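Side-chain contacts in ribosomal-protein-alanine acetyltransferase (Clostridium acetobutylicum, PDB 3DNS), which probably transfers an acetyl group to the N-terminal alanine of a ribosomal protein, this chain being the N-terminal domain, probably of GNAT type, of a longer RimJ-subfamily enzyme: residues A[22-27]-A[49-54]; A[86-91]-A[95-100]. One frame throughout, in Å; residues are numbered along the deposited sequence.

In the fold
Both contacts rest on one face of the mixed beta sheet of this N-terminal domain. From the N terminus, contact 1 comes first: strand 21-26 leads into the long strand 31-41, the chain turns back along strand 46-53, and the contact closes this meander by joining its first and third strands. Helix 61-78 then crosses over to strand 83-89, and contact 2 closes the short loop between that strand and helix 95-99. The two loops follow in series, neither nesting nor crossing. Strands 46-53 and 83-89 are parallel neighbours, so the contacts meet along them: Phe49 CZ lies 3.6 Å from Ile86 CD1, and helix 61-78 packs on both.

Contact 1: residues A[22-27]-A[49-54]; sequences YLITDK and FRMKIY
Ile24 of strand 21-26 meets Met51 and Ile53 of strand 46-53 in a small, purely apolar contact on the sheet face under helix 61-78. The two strands are not paired with each other: strand 31-41 runs between them, and the nearest alpha carbons, Ile24 CA and Ile53 CA, stay 8.8 Å apart. The gap is bridged by side chains, chiefly through the end of one branch. Ile24 keeps its CG1 arm extended, with CD1 nearly anti to CA (chi2 164°), and this carries the methyl toward the far strand. There Ile24 CD1 comes to 4.2 Å from Met51 CG, a carbon of the selenomethionine chain and not its selenium. The same methyl lies 4.3 Å from Ile53 CD1, which is folded back by a chi2 of -66° and meets it methyl to methyl. Branched isoleucines suit these places, filling space beside the strand while sending one arm further out. The helix lies over this layer, with Ile67 on Ile24 and Ile64 on Ile53, while Met51 also packs on Val88 of strand 83-89. Contact between the segments is confined to these dispersion-range touches, so hydrophobic burial joins them without directional bonding, while backbone bonds to strand 31-41 hold Ile24 in place.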
loop_
_atom_site.group_PDB
_atom_site.type_symbol
_atom_site.label_atom_id
_atom_site.label_comp_id
_atom_site.label_asym_id
_atom_site.label_seq_id
_atom_site.Cartn_x
_atom_site.Cartn_y
_atom_site.Cartn_z
ATOM N N TYR A 22 -0.401 -14.215 2.766
ATOM C CA TYR A 22 -1.028 -13.540 3.902
ATOM C C TYR A 22 -1.026 -12.073 3.668
ATOM O O TYR A 22 -0.041 -11.519 3.167
ATOM C CB TYR A 22 -0.287 -13.815 5.209
ATOM C CG TYR A 22 -0.223 -15.253 5.546
ATOM C CD1 TYR A 22 -1.034 -15.789 6.512
ATOM C CD2 TYR A 22 0.689 -16.097 4.876
ATOM C CE1 TYR A 22 -0.967 -17.157 6.812
ATOM C CE2 TYR A 22 0.760 -17.394 5.163
ATOM C CZ TYR A 22 -0.063 -17.944 6.125
ATOM O OH TYR A 22 0.048 -19.311 6.351
ATOM N N LEU A 23 -2.102 -11.448 4.094
ATOM C CA LEU A 23 -2.337 -10.019 3.929
ATOM C C LEU A 23 -1.989 -9.325 5.236
ATOM O O LEU A 23 -2.507 -9.719 6.317
ATOM C CB LEU A 23 -3.811 -9.811 3.619
ATOM C CG LEU A 23 -4.283 -8.392 3.354
ATOM C CD1 LEU A 23 -3.709 -7.903 1.994
ATOM C CD2 LEU A 23 -5.836 -8.357 3.337
ATOM N N ILE A 24 -1.157 -8.282 5.149
ATOM C CA ILE A 24 -0.909 -7.399 6.322
ATOM C C ILE A 24 -1.700 -6.094 6.179
ATOM O O ILE A 24 -1.592 -5.422 5.194
ATOM C CB ILE A 24 0.616 -7.031 6.499
ATOM C CG1 ILE A 24 1.507 -8.245 6.208
ATOM C CG2 ILE A 24 0.869 -6.324 7.867
ATOM C CD1 ILE A 24 3.031 -7.949 5.951
ATOM N N THR A 25 -2.476 -5.743 7.196
ATOM C CA THR A 25 -3.248 -4.474 7.195
ATOM C C THR A 25 -3.066 -3.734 8.519
ATOM O O THR A 25 -2.560 -4.324 9.509
ATOM C CB THR A 25 -4.765 -4.695 6.965
ATOM O OG1 THR A 25 -5.261 -5.505 7.997
ATOM C CG2 THR A 25 -5.010 -5.426 5.668
ATOM N N ASP A 26 -3.483 -2.463 8.558
ATOM C CA ASP A 26 -3.556 -1.793 9.859
ATOM C C ASP A 26 -4.961 -1.931 10.419
ATOM O O ASP A 26 -5.774 -2.579 9.810
ATOM C CB ASP A 26 -3.045 -0.329 9.801
ATOM C CG ASP A 26 -3.845 0.591 8.875
ATOM O OD1 ASP A 26 -5.008 0.303 8.524
ATOM O OD2 ASP A 26 -3.268 1.678 8.547
ATOM N N LYS A 27 -5.240 -1.306 11.559
ATOM C CA LYS A 27 -6.528 -1.455 12.210
ATOM C C LYS A 27 -7.757 -0.877 11.462
ATOM O O LYS A 27 -8.876 -1.221 11.803
ATOM C CB LYS A 27 -6.463 -0.905 13.653
ATOM C CG LYS A 27 -6.052 -1.953 14.653
ATOM C CD LYS A 27 -6.216 -1.471 16.089
ATOM C CE LYS A 27 -6.155 -2.658 17.086
ATOM N NZ LYS A 27 -5.184 -3.740 16.658
ATOM N N PHE A 49 10.177 -17.032 3.948
ATOM C CA PHE A 49 9.154 -16.241 3.248
ATOM C C PHE A 49 9.654 -14.924 2.705
ATOM O O PHE A 49 10.695 -14.391 3.141
ATOM C CB PHE A 49 7.938 -15.992 4.105
ATOM C CG PHE A 49 8.187 -15.233 5.373
ATOM C CD1 PHE A 49 8.028 -13.883 5.419
ATOM C CD2 PHE A 49 8.495 -15.897 6.548
ATOM C CE1 PHE A 49 8.184 -13.189 6.615
ATOM C CE2 PHE A 49 8.652 -15.201 7.738
ATOM C CZ PHE A 49 8.502 -13.832 7.744
ATOM N N ARG A 50 8.895 -14.416 1.732
ATOM C CA ARG A 50 9.119 -13.100 1.137
ATOM C C ARG A 50 8.103 -12.104 1.707
ATOM O O ARG A 50 6.900 -12.395 1.707
ATOM C CB ARG A 50 8.991 -13.151 -0.383
ATOM C CG ARG A 50 9.173 -11.787 -1.032
ATOM C CD ARG A 50 9.321 -11.906 -2.534
ATOM N NE ARG A 50 10.678 -12.321 -2.948
ATOM C CZ ARG A 50 10.973 -13.528 -3.411
ATOM N NH1 ARG A 50 10.044 -14.465 -3.475
ATOM N NH2 ARG A 50 12.193 -13.818 -3.798
HETATM N N MSE A 51 8.581 -10.970 2.229
HETATM C CA MSE A 51 7.671 -9.961 2.760
HETATM C C MSE A 51 7.704 -8.729 1.880
HETATM O O MSE A 51 8.729 -8.142 1.692
HETATM C CB MSE A 51 8.011 -9.575 4.165
HETATM C CG MSE A 51 7.017 -8.568 4.755
HETATM SE SE MSE A 51 7.335 -8.237 6.715
HETATM C CE MSE A 51 8.963 -7.202 6.514
ATOM N N LYS A 52 6.591 -8.432 1.253
ATOM C CA LYS A 52 6.465 -7.269 0.396
ATOM C C LYS A 52 5.805 -6.204 1.253
ATOM O O LYS A 52 4.861 -6.486 1.999
ATOM C CB LYS A 52 5.610 -7.586 -0.829
ATOM C CG LYS A 52 6.319 -8.555 -1.787
ATOM C CD LYS A 52 5.573 -8.654 -3.108
ATOM C CE LYS A 52 6.283 -9.564 -4.074
ATOM N NZ LYS A 52 7.695 -9.062 -4.208
ATOM N N ILE A 53 6.357 -5.003 1.208
ATOM C CA ILE A 53 5.801 -3.855 1.926
ATOM C C ILE A 53 5.632 -2.788 0.916
ATOM O O ILE A 53 6.557 -2.544 0.153
ATOM C CB ILE A 53 6.725 -3.303 3.054
ATOM C CG1 ILE A 53 7.014 -4.380 4.104
ATOM C CG2 ILE A 53 6.061 -2.148 3.720
ATOM C CD1 ILE A 53 5.729 -4.824 4.937
ATOM N N TYR A 54 4.458 -2.173 0.886
ATOM C CA TYR A 54 4.179 -1.137 -0.095
ATOM C C TYR A 54 5.131 0.030 0.178
ATOM O O TYR A 54 5.525 0.301 1.332
ATOM C CB TYR A 54 2.719 -0.670 -0.023
ATOM C CG TYR A 54 1.692 -1.554 -0.752
ATOM C CD1 TYR A 54 1.978 -2.097 -2.022
ATOM C CD2 TYR A 54 0.420 -1.794 -0.215
ATOM C CE1 TYR A 54 1.062 -2.839 -2.703
ATOM C CE2 TYR A 54 -0.501 -2.601 -0.904
ATOM C CZ TYR A 54 -0.157 -3.105 -2.141
ATOM O OH TYR A 54 -1.001 -3.875 -2.874
#

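Contact 2: residues A[86-91]-A[95-100]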
loop_
_atom_site.group_PDB
_atom_site.type_symbol
_atom_site.label_atom_id
_atom_site.label_comp_id
_atom_site.label_asym_id
_atom_site.label_seq_id
_atom_site.Cartn_x
_atom_site.Cartn_y
_atom_site.Cartn_z
ATOM N N ILE A 86 13.765 -14.575 5.934
ATOM C CA ILE A 86 12.922 -13.500 5.376
ATOM C C ILE A 86 13.695 -12.841 4.210
ATOM O O ILE A 86 14.854 -12.450 4.336
ATOM C CB ILE A 86 12.560 -12.447 6.376
ATOM C CG1 ILE A 86 12.064 -13.115 7.684
ATOM C CG2 ILE A 86 11.494 -11.520 5.718
ATOM C CD1 ILE A 86 11.487 -12.156 8.873
ATOM N N ILE A 87 13.027 -12.814 3.062
ATOM C CA ILE A 87 13.483 -12.168 1.844
ATOM C C ILE A 87 12.674 -10.898 1.724
ATOM O O ILE A 87 11.426 -10.924 1.711
ATOM C CB ILE A 87 13.130 -13.036 0.616
ATOM C CG1 ILE A 87 13.709 -14.455 0.739
ATOM C CG2 ILE A 87 13.588 -12.335 -0.656
ATOM C CD1 ILE A 87 13.295 -15.402 -0.324
ATOM N N VAL A 88 13.383 -9.784 1.601
ATOM C CA VAL A 88 12.781 -8.451 1.448
ATOM C C VAL A 88 13.567 -7.624 0.445
ATOM O O VAL A 88 14.797 -7.737 0.327
ATOM C CB VAL A 88 12.745 -7.620 2.767
ATOM C CG1 VAL A 88 11.760 -8.159 3.720
ATOM C CG2 VAL A 88 14.104 -7.552 3.432
ATOM N N ASP A 89 12.838 -6.825 -0.303
ATOM C CA ASP A 89 13.400 -5.834 -1.213
ATOM C C ASP A 89 14.293 -4.936 -0.392
ATOM O O ASP A 89 13.955 -4.608 0.755
ATOM C CB ASP A 89 12.226 -5.069 -1.862
ATOM C CG ASP A 89 12.648 -3.932 -2.702
ATOM O OD1 ASP A 89 13.727 -3.381 -2.440
ATOM O OD2 ASP A 89 11.899 -3.607 -3.645
ATOM N N GLU A 90 15.438 -4.541 -0.960
ATOM C CA GLU A 90 16.371 -3.765 -0.214
ATOM C C GLU A 90 15.834 -2.361 0.104
ATOM O O GLU A 90 16.361 -1.707 0.997
ATOM C CB GLU A 90 17.722 -3.657 -0.939
ATOM C CG GLU A 90 18.583 -4.914 -0.842
ATOM C CD GLU A 90 19.995 -4.680 -1.268
ATOM O OE1 GLU A 90 20.392 -3.517 -1.488
ATOM O OE2 GLU A 90 20.729 -5.668 -1.388
ATOM N N GLU A 91 14.783 -1.921 -0.588
ATOM C CA GLU A 91 14.098 -0.671 -0.206
ATOM C C GLU A 91 13.448 -0.661 1.148
ATOM O O GLU A 91 13.232 0.399 1.692
ATOM C CB GLU A 91 13.028 -0.311 -1.228
ATOM C CG GLU A 91 13.670 0.151 -2.509
ATOM C CD GLU A 91 12.742 0.937 -3.380
ATOM O OE1 GLU A 91 11.499 0.796 -3.230
ATOM O OE2 GLU A 91 13.267 1.705 -4.207
ATOM N N GLN A 95 16.375 -1.476 9.487
ATOM C CA GLN A 95 16.502 -1.119 10.889
ATOM C C GLN A 95 15.666 -2.017 11.807
ATOM O O GLN A 95 16.191 -2.549 12.809
ATOM C CB GLN A 95 16.133 0.356 11.017
ATOM C CG GLN A 95 15.691 0.820 12.373
ATOM C CD GLN A 95 15.375 2.295 12.369
ATOM O OE1 GLN A 95 15.027 2.851 11.318
ATOM N NE2 GLN A 95 15.495 2.954 13.534
ATOM N N PRO A 96 14.372 -2.227 11.471
ATOM C CA PRO A 96 13.577 -3.064 12.341
ATOM C C PRO A 96 14.170 -4.462 12.481
ATOM O O PRO A 96 14.127 -5.038 13.548
ATOM C CB PRO A 96 12.205 -3.125 11.644
ATOM C CG PRO A 96 12.166 -1.954 10.743
ATOM C CD PRO A 96 13.598 -1.767 10.309
ATOM N N PHE A 97 14.725 -5.006 11.404
ATOM C CA PHE A 97 15.277 -6.360 11.434
ATOM C C PHE A 97 16.480 -6.439 12.360
ATOM O O PHE A 97 16.649 -7.394 13.154
ATOM C CB PHE A 97 15.722 -6.791 10.054
ATOM C CG PHE A 97 14.608 -7.061 9.131
ATOM C CD1 PHE A 97 14.083 -8.334 9.028
ATOM C CD2 PHE A 97 14.086 -6.023 8.330
ATOM C CE1 PHE A 97 13.018 -8.579 8.172
ATOM C CE2 PHE A 97 13.045 -6.258 7.491
ATOM C CZ PHE A 97 12.509 -7.550 7.392
ATOM N N VAL A 98 17.356 -5.464 12.238
ATOM C CA VAL A 98 18.591 -5.461 13.037
ATOM C C VAL A 98 18.244 -5.243 14.534
ATOM O O VAL A 98 18.824 -5.868 15.427
ATOM C CB VAL A 98 19.631 -4.439 12.422
ATOM C CG1 VAL A 98 20.931 -4.355 13.218
ATOM C CG2 VAL A 98 19.940 -4.852 10.966
ATOM N N GLU A 99 17.284 -4.371 14.805
ATOM C CA GLU A 99 16.876 -4.103 16.187
ATOM C C GLU A 99 16.170 -5.301 16.866
ATOM O O GLU A 99 16.154 -5.410 18.090
ATOM C CB GLU A 99 15.981 -2.853 16.218
ATOM C CG GLU A 99 16.750 -1.607 15.782
ATOM C CD GLU A 99 15.904 -0.343 15.713
ATOM O OE1 GLU A 99 14.658 -0.443 15.711
ATOM O OE2 GLU A 99 16.496 0.757 15.656
ATOM N N LEU A 100 15.560 -6.185 16.077
ATOM C CA LEU A 100 14.927 -7.365 16.639
ATOM C C LEU A 100 15.921 -8.534 16.752
ATOM O O LEU A 100 15.586 -9.569 17.308
ATOM C CB LEU A 100 13.719 -7.756 15.809
ATOM C CG LEU A 100 12.554 -6.790 15.849
ATOM C CD1 LEU A 100 11.504 -7.198 14.765
ATOM C CD2 LEU A 100 11.909 -6.823 17.257
#
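The Phe97 ring is the flat group here, set against Ile86 and Val88 of strand 83-89. Ile86 CD1 comes in at the ring's edge, near its plane, 4.0 Å from Phe97 CE1; the other methyl, Ile86 CG2, lies 4.1 Å from Phe97 CE1. Val88 approaches obliquely at the end of the ring, its CG1 3.8 Å from Phe97 CZ. Outside the two segments, Phe124 stacks with Phe97, and Phe102 meets it edge-to-face. Phe97 CG stands anti to its own carbonyl carbon (chi1 -72°), which sends the ring out from the short helix toward the sheet. Residues alternate along the strand, so Ile86 and Val88 offer their methyls to the helix while Ile87 turns to the opposite face; a flat aromatic side chain suits a place beside two such beta-branched residues, which meet its outer end. At the strand's end Asp89 forms an Asx turn, its OD1 accepting from Glu91 N at 2.6 Å, where the chain leaves the sheet for the helix. The packing thus seats helix 95-99 beside helix 61-78, whose Leu68 touches Ile86, and over strands 46-53, 83-89 and 117-127, where Met51 and Phe124 also touch the ring and extend the apolar surface.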